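Local coordinates for protein naphthalene dioxygenase small subunit (Rhodococcus sp., PDB 2B1X) that serves as the small (beta) subunit of naphthalene 1,2-dioxygenase, a Rieske non-heme iron oxygenase, and packs against the large subunit in the six-chain assembly, at residues Glu17-Glu22 / Ala152-Leu157; Tyr44-Arg49 / His166-Ile171; Leu79-Glu82 / Ala88-Pro91; Val102-Gly107 / Phe113-Asn118. All blocks are in the same frame, centred on the assembly; numbering follows the deposited sequence.

Interaction 1. Residues Glu17-Glu22 / Ala152-Leu157; sequences EWLYME and AKRVVL
A two-pronged salt bridge between Glu22 and Arg154 ties the N-terminal helix 10-27 to strand 148-158, across the face of the sheet on which this helix lies. The two side chains come from opposite directions and meet end-on. Arg154 NH2 donates to Glu22 OE1 at 2.8 Å in a nearly straight bond (172°), with the oxygen in the guanidinium plane. Arg154 NH1 reaches Glu22 OE2, also at 2.8 Å, by a more bent path slightly tilted from that plane. Both oxygens use their syn lone pairs, and the carboxylate and guanidinium are nearly coplanar, 26° apart. A bend in the arginine chain at chi3 (-72°) turns both terminal nitrogens to the helix. Leu19 adds an apolar neighbour, its CD2 lying 4.1 Å from Arg154 NH2 at the guanidinium edge.

Glu22 OE2 also accepts a hydrogen bond from Trp34 NE1, and Arg154 NH2 forms a second salt bridge with Asp140. With Arg138 close by, the two acids probably help to offset crowded positive charge in a buried place. With an alanine in place of Glu22, Trp34 NE1 would lose this acceptor, and the guanidinium, stripped of both these bonds but still tied to Asp140, would probably be less firmly fixed. A long N-terminal helix resting on a curved sheet in this way is characteristic of the NTF2-like fold.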
loop_
_atom_site.group_PDB
_atom_site.type_symbol
_atom_site.label_atom_id
_atom_site.label_comp_id
_atom_site.label_asym_id
_atom_site.label_seq_id
_atom_site.Cartn_x
_atom_site.Cartn_y
_atom_site.Cartn_z
ATOM N N GLU B 17 33.906 6.476 0.227
ATOM C CA GLU B 17 33.711 7.576 -0.709
ATOM C C GLU B 17 33.485 7.046 -2.119
ATOM O O GLU B 17 32.678 7.592 -2.864
ATOM C CB GLU B 17 34.854 8.601 -0.634
ATOM C CG GLU B 17 34.743 9.446 0.651
ATOM C CD GLU B 17 35.742 10.596 0.775
ATOM O OE1 GLU B 17 36.823 10.575 0.120
ATOM O OE2 GLU B 17 35.445 11.530 1.573
ATOM N N TRP B 18 34.184 5.971 -2.479
ATOM C CA TRP B 18 34.017 5.366 -3.797
ATOM C C TRP B 18 32.572 4.840 -3.944
ATOM O O TRP B 18 31.916 5.058 -4.965
ATOM C CB TRP B 18 35.058 4.262 -4.000
ATOM C CG TRP B 18 35.119 3.708 -5.398
ATOM C CD1 TRP B 18 36.016 4.053 -6.389
ATOM C CD2 TRP B 18 34.270 2.699 -5.957
ATOM N NE1 TRP B 18 35.763 3.316 -7.522
ATOM C CE2 TRP B 18 34.697 2.481 -7.285
ATOM C CE3 TRP B 18 33.186 1.950 -5.467
ATOM C CZ2 TRP B 18 34.079 1.542 -8.131
ATOM C CZ3 TRP B 18 32.562 1.029 -6.307
ATOM C CH2 TRP B 18 33.017 0.833 -7.628
ATOM N N LEU B 19 32.061 4.190 -2.910
ATOM C CA LEU B 19 30.700 3.657 -2.969
ATOM C C LEU B 19 29.664 4.760 -3.119
ATOM O O LEU B 19 28.663 4.607 -3.839
ATOM C CB LEU B 19 30.385 2.831 -1.713
ATOM C CG LEU B 19 31.019 1.458 -1.566
ATOM C CD1 LEU B 19 30.648 0.866 -0.244
ATOM C CD2 LEU B 19 30.537 0.553 -2.700
ATOM N N TYR B 20 29.891 5.881 -2.440
ATOM C CA TYR B 20 28.913 6.965 -2.497
ATOM C C TYR B 20 28.987 7.654 -3.855
ATOM O O TYR B 20 27.972 8.088 -4.374
ATOM C CB TYR B 20 29.110 7.969 -1.357
ATOM C CG TYR B 20 28.918 7.427 0.036
ATOM C CD1 TYR B 20 29.406 8.132 1.127
ATOM C CD2 TYR B 20 28.178 6.250 0.291
ATOM C CE1 TYR B 20 29.228 7.694 2.418
ATOM C CE2 TYR B 20 27.974 5.789 1.623
ATOM C CZ TYR B 20 28.510 6.523 2.672
ATOM O OH TYR B 20 28.364 6.140 4.003
ATOM N N MET B 21 30.183 7.746 -4.424
ATOM C CA MET B 21 30.367 8.285 -5.782
ATOM C C MET B 21 29.698 7.383 -6.834
ATOM O O MET B 21 29.122 7.858 -7.812
ATOM C CB MET B 21 31.863 8.436 -6.065
ATOM C CG MET B 21 32.259 8.796 -7.529
ATOM S SD MET B 21 32.291 7.341 -8.644
ATOM C CE MET B 21 33.746 6.401 -8.042
ATOM N N GLU B 22 29.780 6.076 -6.617
ATOM C CA GLU B 22 29.208 5.119 -7.537
ATOM C C GLU B 22 27.694 5.261 -7.543
ATOM O O GLU B 22 27.088 5.347 -8.605
ATOM C CB GLU B 22 29.580 3.690 -7.132
ATOM C CG GLU B 22 29.223 2.659 -8.200
ATOM C CD GLU B 22 28.722 1.329 -7.640
ATOM O OE1 GLU B 22 28.914 1.055 -6.432
ATOM O OE2 GLU B 22 28.164 0.523 -8.422
ATOM N N ALA B 152 35.404 -5.455 -9.580
ATOM C CA ALA B 152 35.610 -6.726 -10.245
ATOM C C ALA B 152 34.416 -7.640 -10.093
ATOM O O ALA B 152 34.175 -8.478 -10.955
ATOM C CB ALA B 152 36.865 -7.417 -9.701
ATOM N N LYS B 153 33.673 -7.481 -8.994
ATOM C CA LYS B 153 32.565 -8.389 -8.685
ATOM C C LYS B 153 31.521 -7.711 -7.824
ATOM O O LYS B 153 31.850 -6.899 -6.971
ATOM C CB LYS B 153 33.084 -9.656 -7.982
ATOM C CG LYS B 153 32.057 -10.793 -7.836
ATOM C CD LYS B 153 32.645 -11.966 -7.043
ATOM C CE LYS B 153 31.572 -12.938 -6.589
ATOM N NZ LYS B 153 31.107 -13.830 -7.694
ATOM N N ARG B 154 30.258 -8.051 -8.056
ATOM C CA ARG B 154 29.190 -7.678 -7.151
ATOM C C ARG B 154 28.117 -8.751 -7.180
ATOM O O ARG B 154 27.689 -9.194 -8.270
ATOM C CB ARG B 154 28.592 -6.321 -7.520
ATOM C CG ARG B 154 27.313 -6.010 -6.725
ATOM C CD ARG B 154 26.834 -4.566 -6.827
ATOM N NE ARG B 154 27.725 -3.670 -6.086
ATOM C CZ ARG B 154 27.869 -2.383 -6.354
ATOM N NH1 ARG B 154 27.219 -1.855 -7.379
ATOM N NH2 ARG B 154 28.686 -1.639 -5.621
ATOM N N VAL B 155 27.685 -9.158 -5.987
ATOM C CA VAL B 155 26.496 -9.984 -5.833
ATOM C C VAL B 155 25.450 -9.176 -5.054
ATOM O O VAL B 155 25.710 -8.742 -3.910
ATOM C CB VAL B 155 26.840 -11.278 -5.036
ATOM C CG1 VAL B 155 25.578 -12.114 -4.742
ATOM C CG2 VAL B 155 27.917 -12.116 -5.724
ATOM N N VAL B 156 24.272 -8.973 -5.646
ATOM C CA VAL B 156 23.177 -8.281 -4.948
ATOM C C VAL B 156 22.185 -9.325 -4.510
ATOM O O VAL B 156 21.475 -9.874 -5.332
ATOM C CB VAL B 156 22.459 -7.220 -5.821
ATOM C CG1 VAL B 156 21.430 -6.416 -4.993
ATOM C CG2 VAL B 156 23.474 -6.232 -6.448
ATOM N N LEU B 157 22.174 -9.616 -3.209
ATOM C CA LEU B 157 21.181 -10.508 -2.615
ATOM C C LEU B 157 19.983 -9.746 -2.020
ATOM O O LEU B 157 20.081 -9.129 -0.947
ATOM C CB LEU B 157 21.828 -11.331 -1.508
ATOM C CG LEU B 157 21.290 -12.745 -1.278
ATOM C CD1 LEU B 157 21.088 -13.547 -2.568
ATOM C CD2 LEU B 157 22.199 -13.537 -0.254
#

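Interaction 2. Residues Tyr44-Arg49 / His166-Ile171; sequences YVVPIR and HNLALI
From CB, the side chain of Tyr44 heads out of strand 42-49 toward Ile171 in the C-terminal segment 166-171. CG stands anti to the backbone N (chi1 -173°), which carries the ring away from the strand to the tail. On the way the side chain packs against Met67 of the adjacent strand and against Arg154 and Val156 of strand 148-158. Across the contact the far part of the ring does the touching: CE1 lies 4.1 Å from Ile171 CG2, with CZ equally close to that methyl group. The approach is oblique to the ring. At the tip, Tyr44 OH comes 3.8 Å from Ile171 CG2 and then finds its polar partner one residue further on, in a hydrogen bond to Met172 O. The phenol thus packs on the tail and is anchored to the last residue of the chain.

Two residues along the strand, Val46 CG1 meets Leu168 CD1 at 4.3 Å, a looser apolar touch that shares Met67 as a neighbour. Leu168 also packs on Ile364 of the large subunit, while Asn167 ND2 bonds to Gln370 O of that chain. All four touching residues are buried. The arrangement is that of an irregular C-terminal tail laid over the sheet of an NTF2-like beta subunit, held between its own strands and the large subunit.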
loop_
_atom_site.group_PDB
_atom_site.type_symbol
_atom_site.label_atom_id
_atom_site.label_comp_id
_atom_site.label_asym_id
_atom_site.label_seq_id
_atom_site.Cartn_x
_atom_site.Cartn_y
_atom_site.Cartn_z
ATOM N N TYR B 44 28.684 -9.526 -12.336
ATOM C CA TYR B 44 27.618 -8.806 -11.676
ATOM C C TYR B 44 26.422 -9.732 -11.613
ATOM O O TYR B 44 25.836 -10.031 -12.654
ATOM C CB TYR B 44 27.265 -7.506 -12.434
ATOM C CG TYR B 44 26.274 -6.604 -11.716
ATOM C CD1 TYR B 44 26.699 -5.443 -11.064
ATOM C CD2 TYR B 44 24.919 -6.903 -11.691
ATOM C CE1 TYR B 44 25.805 -4.616 -10.414
ATOM C CE2 TYR B 44 24.010 -6.094 -11.023
ATOM C CZ TYR B 44 24.462 -4.950 -10.383
ATOM O OH TYR B 44 23.554 -4.148 -9.724
ATOM N N VAL B 45 26.076 -10.215 -10.415
ATOM C CA VAL B 45 24.916 -11.135 -10.311
ATOM C C VAL B 45 23.873 -10.838 -9.233
ATOM O O VAL B 45 24.202 -10.398 -8.132
ATOM C CB VAL B 45 25.289 -12.680 -10.370
ATOM C CG1 VAL B 45 26.747 -12.925 -10.844
ATOM C CG2 VAL B 45 24.947 -13.431 -9.100
ATOM N N VAL B 46 22.617 -11.075 -9.597
ATOM C CA VAL B 46 21.464 -10.954 -8.696
ATOM C C VAL B 46 20.782 -12.321 -8.640
ATOM O O VAL B 46 20.080 -12.705 -9.573
ATOM C CB VAL B 46 20.485 -9.882 -9.223
ATOM C CG1 VAL B 46 19.299 -9.672 -8.262
ATOM C CG2 VAL B 46 21.253 -8.562 -9.509
ATOM N N PRO B 47 21.021 -13.076 -7.576
ATOM C CA PRO B 47 20.438 -14.412 -7.426
ATOM C C PRO B 47 18.950 -14.426 -7.139
ATOM O O PRO B 47 18.379 -13.444 -6.652
ATOM C CB PRO B 47 21.180 -14.983 -6.205
ATOM C CG PRO B 47 22.385 -14.162 -6.106
ATOM C CD PRO B 47 21.972 -12.775 -6.493
ATOM N N ILE B 48 18.335 -15.570 -7.429
ATOM C CA ILE B 48 16.955 -15.837 -7.060
ATOM C C ILE B 48 16.961 -16.515 -5.705
ATOM O O ILE B 48 17.834 -17.345 -5.440
ATOM C CB ILE B 48 16.264 -16.753 -8.112
ATOM C CG1 ILE B 48 16.340 -16.098 -9.503
ATOM C CG2 ILE B 48 14.785 -16.993 -7.717
ATOM C CD1 ILE B 48 15.751 -16.982 -10.569
ATOM N N ARG B 49 15.992 -16.146 -4.859
ATOM C CA ARG B 49 15.773 -16.803 -3.580
ATOM C C ARG B 49 14.346 -17.342 -3.549
ATOM O O ARG B 49 13.454 -16.750 -4.154
ATOM C CB ARG B 49 15.911 -15.783 -2.436
ATOM C CG ARG B 49 17.318 -15.263 -2.265
ATOM C CD ARG B 49 17.476 -14.231 -1.189
ATOM N NE ARG B 49 17.469 -14.914 0.081
ATOM C CZ ARG B 49 17.549 -14.346 1.276
ATOM N NH1 ARG B 49 17.682 -13.036 1.388
ATOM N NH2 ARG B 49 17.490 -15.120 2.356
ATOM N N HIS B 166 8.644 -3.802 -11.287
ATOM C CA HIS B 166 8.154 -4.369 -12.559
ATOM C C HIS B 166 9.269 -4.762 -13.550
ATOM O O HIS B 166 8.996 -5.420 -14.550
ATOM C CB HIS B 166 7.150 -3.416 -13.230
ATOM C CG HIS B 166 7.734 -2.075 -13.536
ATOM N ND1 HIS B 166 7.831 -1.088 -12.581
ATOM C CD2 HIS B 166 8.366 -1.598 -14.637
ATOM C CE1 HIS B 166 8.466 -0.043 -13.092
ATOM N NE2 HIS B 166 8.764 -0.310 -14.353
ATOM N N ASN B 167 10.515 -4.394 -13.269
ATOM C CA ASN B 167 11.663 -4.857 -14.053
ATOM C C ASN B 167 12.944 -4.514 -13.288
ATOM O O ASN B 167 12.913 -3.737 -12.347
ATOM C CB ASN B 167 11.671 -4.351 -15.533
ATOM C CG ASN B 167 11.573 -2.808 -15.684
ATOM O OD1 ASN B 167 12.043 -2.061 -14.851
ATOM N ND2 ASN B 167 10.949 -2.342 -16.798
ATOM N N LEU B 168 14.066 -5.103 -13.668
ATOM C CA LEU B 168 15.325 -4.681 -13.106
ATOM C C LEU B 168 16.068 -3.898 -14.154
ATOM O O LEU B 168 17.101 -4.321 -14.678
ATOM C CB LEU B 168 16.124 -5.885 -12.579
ATOM C CG LEU B 168 15.556 -6.576 -11.332
ATOM C CD1 LEU B 168 16.494 -7.746 -10.957
ATOM C CD2 LEU B 168 15.379 -5.648 -10.147
ATOM N N ALA B 169 15.496 -2.760 -14.492
ATOM C CA ALA B 169 16.047 -1.856 -15.493
ATOM C C ALA B 169 17.163 -0.967 -14.911
ATOM O O ALA B 169 17.983 -0.403 -15.667
ATOM C CB ALA B 169 14.911 -0.997 -16.121
ATOM N N LEU B 170 17.213 -0.878 -13.581
ATOM C CA LEU B 170 18.200 -0.056 -12.862
ATOM C C LEU B 170 19.362 -0.900 -12.356
ATOM O O LEU B 170 19.163 -1.982 -11.827
ATOM C CB LEU B 170 17.518 0.657 -11.659
ATOM C CG LEU B 170 16.353 1.652 -11.895
ATOM C CD1 LEU B 170 15.758 2.150 -10.570
ATOM C CD2 LEU B 170 16.812 2.841 -12.762
ATOM N N ILE B 171 20.583 -0.413 -12.511
ATOM C CA ILE B 171 21.729 -1.027 -11.887
ATOM C C ILE B 171 21.753 -0.755 -10.364
ATOM O O ILE B 171 21.525 0.387 -9.920
ATOM C CB ILE B 171 23.026 -0.549 -12.586
ATOM C CG1 ILE B 171 23.000 -0.947 -14.074
ATOM C CG2 ILE B 171 24.235 -1.147 -11.895
ATOM C CD1 ILE B 171 24.109 -0.293 -14.918
#

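Interaction 3. Residues Leu79-Glu82 / Ala88-Pro91; sequences LRLE and AEDP
Glu89 OE2 is gripped by two groups of its own chain, the guanidinium of Arg123 in a salt bridge and the hydroxyl of Ser93 in a hydrogen bond, while the aliphatic base of the same side chain packs on Leu81. Leu81 CD2 lies 3.6 Å from Glu89 CB and 4.1 Å from Glu89 CG, the two side chains running side by side in the same direction. A bend at chi2 (-55°) swings the carboxylate off the leucine, so that the methylenes meet a leucine methyl while the carboxylate turns to Ser93 and Arg123. The positive charge of Arg123 would probably favour the ionised form of this buried acid.

The second touch is made by Arg80, whose chain leaves the helix extended and then bends at chi3 (93°). Its NH2 stands 4.1 Å from Ala88 CB, with the methyl at the guanidinium edge, near its plane. The polar end of Arg80 is taken up by the large subunit, where NH1 forms a salt bridge with Asp371 and NH2 a hydrogen bond with Gln370 OE1 of that chain. Asp371 also accepts from Ala88 N, so one carboxylate of the large subunit bridges the two sides of the contact.

Glu82 N bonds to Leu79 O at 3.1 Å, and after helix 71-81 the chain loops back to bring Glu89 beside Leu81. The contact is a buried helix-to-loop junction at the interface between small and large subunits.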
loop_
_atom_site.group_PDB
_atom_site.type_symbol
_atom_site.label_atom_id
_atom_site.label_comp_id
_atom_site.label_asym_id
_atom_site.label_seq_id
_atom_site.Cartn_x
_atom_site.Cartn_y
_atom_site.Cartn_z
ATOM N N LEU B 79 24.744 0.522 -23.487
ATOM C CA LEU B 79 24.519 0.923 -24.874
ATOM C C LEU B 79 23.011 1.024 -25.128
ATOM O O LEU B 79 22.571 1.922 -25.798
ATOM C CB LEU B 79 25.174 -0.049 -25.855
ATOM C CG LEU B 79 26.693 0.089 -25.978
ATOM C CD1 LEU B 79 27.312 -1.200 -26.590
ATOM C CD2 LEU B 79 27.054 1.342 -26.807
ATOM N N ARG B 80 22.231 0.105 -24.574
ATOM C CA ARG B 80 20.791 0.113 -24.800
ATOM C C ARG B 80 20.184 1.410 -24.253
ATOM O O ARG B 80 19.425 2.084 -24.931
ATOM C CB ARG B 80 20.143 -1.099 -24.143
ATOM C CG ARG B 80 18.738 -1.393 -24.640
ATOM C CD ARG B 80 18.042 -2.478 -23.857
ATOM N NE ARG B 80 17.246 -1.959 -22.768
ATOM C CZ ARG B 80 16.073 -1.343 -22.921
ATOM N NH1 ARG B 80 15.555 -1.163 -24.120
ATOM N NH2 ARG B 80 15.388 -0.944 -21.855
ATOM N N LEU B 81 20.574 1.761 -23.033
ATOM C CA LEU B 81 20.107 2.991 -22.381
ATOM C C LEU B 81 20.537 4.284 -23.086
ATOM O O LEU B 81 19.953 5.330 -22.830
ATOM C CB LEU B 81 20.516 3.001 -20.907
ATOM C CG LEU B 81 19.863 1.920 -20.042
ATOM C CD1 LEU B 81 20.665 1.648 -18.780
ATOM C CD2 LEU B 81 18.369 2.278 -19.691
ATOM N N GLU B 82 21.522 4.196 -23.977
ATOM C CA GLU B 82 22.007 5.332 -24.757
ATOM C C GLU B 82 21.307 5.452 -26.118
ATOM O O GLU B 82 21.578 6.397 -26.859
ATOM C CB GLU B 82 23.522 5.238 -24.972
ATOM C CG GLU B 82 24.363 5.448 -23.717
ATOM C CD GLU B 82 25.851 5.226 -23.959
ATOM O OE1 GLU B 82 26.211 4.437 -24.866
ATOM O OE2 GLU B 82 26.669 5.852 -23.242
ATOM N N ALA B 88 11.623 1.445 -21.069
ATOM C CA ALA B 88 11.579 1.155 -19.635
ATOM C C ALA B 88 12.220 2.248 -18.786
ATOM O O ALA B 88 11.871 2.416 -17.616
ATOM C CB ALA B 88 12.276 -0.186 -19.327
ATOM N N GLU B 89 13.178 2.959 -19.353
ATOM C CA GLU B 89 13.889 4.025 -18.622
ATOM C C GLU B 89 13.923 5.349 -19.413
ATOM O O GLU B 89 14.814 6.180 -19.264
ATOM C CB GLU B 89 15.306 3.532 -18.251
ATOM C CG GLU B 89 15.353 2.661 -16.970
ATOM C CD GLU B 89 14.722 3.342 -15.744
ATOM O OE1 GLU B 89 15.039 4.526 -15.493
ATOM O OE2 GLU B 89 13.930 2.700 -15.007
ATOM N N ASP B 90 12.941 5.538 -20.277
ATOM C CA ASP B 90 12.775 6.801 -20.981
ATOM C C ASP B 90 11.296 7.029 -21.172
ATOM O O ASP B 90 10.707 6.479 -22.114
ATOM C CB ASP B 90 13.441 6.728 -22.342
ATOM C CG ASP B 90 13.677 8.092 -22.960
ATOM O OD1 ASP B 90 13.066 9.092 -22.491
ATOM O OD2 ASP B 90 14.452 8.258 -23.939
ATOM N N PRO B 91 10.678 7.862 -20.330
ATOM C CA PRO B 91 11.341 8.654 -19.272
ATOM C C PRO B 91 12.031 7.847 -18.143
ATOM O O PRO B 91 11.555 6.781 -17.769
ATOM C CB PRO B 91 10.185 9.439 -18.641
ATOM C CG PRO B 91 9.086 9.416 -19.705
ATOM C CD PRO B 91 9.224 8.097 -20.394
#

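Interaction 4. Residues Val102-Gly107 / Phe113-Asn118; sequences VRVATG and FKVTSN
Strands 102-106 and 113-118 run antiparallel (161° between their directions) as arms of a beta hairpin at one border of the sheet within this chain. Arg103 and Thr116 form a hydrogen-bonded pair, with Arg103 N to Thr116 O at 2.7 Å and Thr116 N to Arg103 O at 2.9 Å; Ala105 and Lys114 form the next such pair. Between them, Val104 faces Val115 in a non-hydrogen-bonded pair, and Val104 CG1 lies 4.4 Å from Val115 CG2, on the side covered by Ile15 of helix 10-27.

On the other face Arg103 folds back over its partner: bends at chi2 (142°) and chi3 (-82°) lay the guanidinium across Thr116, whose CG2 sits 3.4 Å above its plane, offset to the rim. NE is held by Asn101 O, and NH1 makes salt bridges to Glu137 and to Glu24 of a third copy of this protein. A leucine here would probably leave Glu137 and the neighbouring subunit's Glu24 without this cationic mate and weaken the link between the subunits.

Near the turn, Phe113 CD2 touches Val104 CG1 at 4.3 Å, and Lys114 CG passes 4.0 Å from Gly107 CA.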
loop_
_atom_site.group_PDB
_atom_site.type_symbol
_atom_site.label_atom_id
_atom_site.label_comp_id
_atom_site.label_asym_id
_atom_site.label_seq_id
_atom_site.Cartn_x
_atom_site.Cartn_y
_atom_site.Cartn_z
ATOM N N VAL B 102 28.369 -0.079 5.831
ATOM C CA VAL B 102 29.519 -0.447 4.977
ATOM C C VAL B 102 30.564 -1.234 5.763
ATOM O O VAL B 102 31.081 -0.761 6.785
ATOM C CB VAL B 102 30.135 0.774 4.294
ATOM C CG1 VAL B 102 31.468 0.401 3.503
ATOM C CG2 VAL B 102 29.123 1.454 3.365
ATOM N N ARG B 103 30.847 -2.457 5.330
ATOM C CA ARG B 103 31.899 -3.269 5.956
ATOM C C ARG B 103 33.002 -3.531 4.937
ATOM O O ARG B 103 32.742 -3.934 3.790
ATOM C CB ARG B 103 31.341 -4.596 6.509
ATOM C CG ARG B 103 30.320 -4.430 7.653
ATOM C CD ARG B 103 29.185 -5.425 7.595
ATOM N NE ARG B 103 28.193 -4.925 6.649
ATOM C CZ ARG B 103 27.250 -5.658 6.076
ATOM N NH1 ARG B 103 27.166 -6.957 6.351
ATOM N NH2 ARG B 103 26.394 -5.090 5.227
ATOM N N VAL B 104 34.238 -3.285 5.346
ATOM C CA VAL B 104 35.400 -3.478 4.455
ATOM C C VAL B 104 36.344 -4.521 5.047
ATOM O O VAL B 104 36.720 -4.434 6.210
ATOM C CB VAL B 104 36.165 -2.156 4.226
ATOM C CG1 VAL B 104 37.352 -2.356 3.266
ATOM C CG2 VAL B 104 35.212 -1.091 3.707
ATOM N N ALA B 105 36.707 -5.515 4.243
ATOM C CA ALA B 105 37.679 -6.522 4.658
ATOM C C ALA B 105 38.738 -6.684 3.568
ATOM O O ALA B 105 38.480 -6.299 2.425
ATOM C CB ALA B 105 36.980 -7.843 4.939
ATOM N N THR B 106 39.915 -7.222 3.924
ATOM C CA THR B 106 40.955 -7.523 2.923
ATOM C C THR B 106 40.509 -8.636 1.980
ATOM O O THR B 106 39.779 -9.540 2.377
ATOM C CB THR B 106 42.358 -7.883 3.563
ATOM O OG1 THR B 106 42.212 -8.841 4.621
ATOM C CG2 THR B 106 43.009 -6.675 4.235
ATOM N N GLY B 107 40.972 -8.569 0.732
ATOM C CA GLY B 107 40.591 -9.530 -0.288
ATOM C C GLY B 107 41.514 -10.733 -0.328
ATOM O O GLY B 107 42.326 -10.923 0.570
ATOM N N PHE B 113 39.819 -5.767 -2.150
ATOM C CA PHE B 113 39.042 -5.610 -0.927
ATOM C C PHE B 113 37.630 -6.201 -1.061
ATOM O O PHE B 113 36.993 -6.094 -2.111
ATOM C CB PHE B 113 38.981 -4.139 -0.516
ATOM C CG PHE B 113 40.321 -3.548 -0.208
ATOM C CD1 PHE B 113 41.096 -2.972 -1.221
ATOM C CD2 PHE B 113 40.838 -3.597 1.085
ATOM C CE1 PHE B 113 42.358 -2.432 -0.946
ATOM C CE2 PHE B 113 42.105 -3.059 1.371
ATOM C CZ PHE B 113 42.864 -2.478 0.350
ATOM N N LYS B 114 37.168 -6.845 0.011
ATOM C CA LYS B 114 35.804 -7.359 0.100
ATOM C C LYS B 114 34.934 -6.314 0.803
ATOM O O LYS B 114 35.156 -5.951 1.969
ATOM C CB LYS B 114 35.751 -8.715 0.820
ATOM C CG LYS B 114 36.656 -9.802 0.206
ATOM C CD LYS B 114 36.513 -11.171 0.928
ATOM C CE LYS B 114 37.328 -12.267 0.211
ATOM N NZ LYS B 114 37.619 -13.433 1.121
ATOM N N VAL B 115 33.955 -5.810 0.069
ATOM C CA VAL B 115 33.187 -4.686 0.524
ATOM C C VAL B 115 31.720 -5.085 0.514
ATOM O O VAL B 115 31.197 -5.471 -0.521
ATOM C CB VAL B 115 33.446 -3.446 -0.348
ATOM C CG1 VAL B 115 32.642 -2.257 0.149
ATOM C CG2 VAL B 115 34.952 -3.130 -0.360
ATOM N N THR B 116 31.109 -5.011 1.689
ATOM C CA THR B 116 29.717 -5.412 1.921
ATOM C C THR B 116 28.896 -4.213 2.411
ATOM O O THR B 116 29.264 -3.554 3.388
ATOM C CB THR B 116 29.646 -6.551 2.963
ATOM O OG1 THR B 116 30.572 -7.584 2.613
ATOM C CG2 THR B 116 28.303 -7.250 2.883
ATOM N N SER B 117 27.810 -3.920 1.707
ATOM C CA SER B 117 26.931 -2.820 2.121
ATOM C C SER B 117 25.462 -3.192 2.058
ATOM O O SER B 117 25.078 -4.038 1.250
ATOM C CB SER B 117 27.213 -1.575 1.280
ATOM O OG SER B 117 27.281 -1.875 -0.110
ATOM N N ASN B 118 24.646 -2.565 2.920
ATOM C CA ASN B 118 23.194 -2.649 2.802
ATOM C C ASN B 118 22.681 -1.637 1.788
ATOM O O ASN B 118 23.142 -0.491 1.752
ATOM C CB ASN B 118 22.548 -2.441 4.171
ATOM C CG ASN B 118 22.757 -3.626 5.055
ATOM O OD1 ASN B 118 23.320 -4.647 4.603
ATOM N ND2 ASN B 118 22.375 -3.508 6.312
#

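Overall arrangement
From the N terminus, helix segment 17-22 opens interaction 1 and strand segment 44-49 opens interaction 2. Before either closes, two short loops are completed in series: interaction 3, after helix 71-81, and interaction 4, at the hairpin of strands 94-106 and 112-124. Segment 152-157 then closes interaction 1 and segment 166-171 interaction 2, so the two long loops cross and each encloses both short ones. Interactions 1 and 2 join through neighbouring strands, with Val156 N 2.9 Å from Val45 O. Leu19 packs on Val102 and Val115 of interaction 4, and Ala169 on Ala88 and Glu89 of interaction 3. Interactions 3 and 4 lie on opposite sides of the chain's centre, their own centres about 31 Å apart.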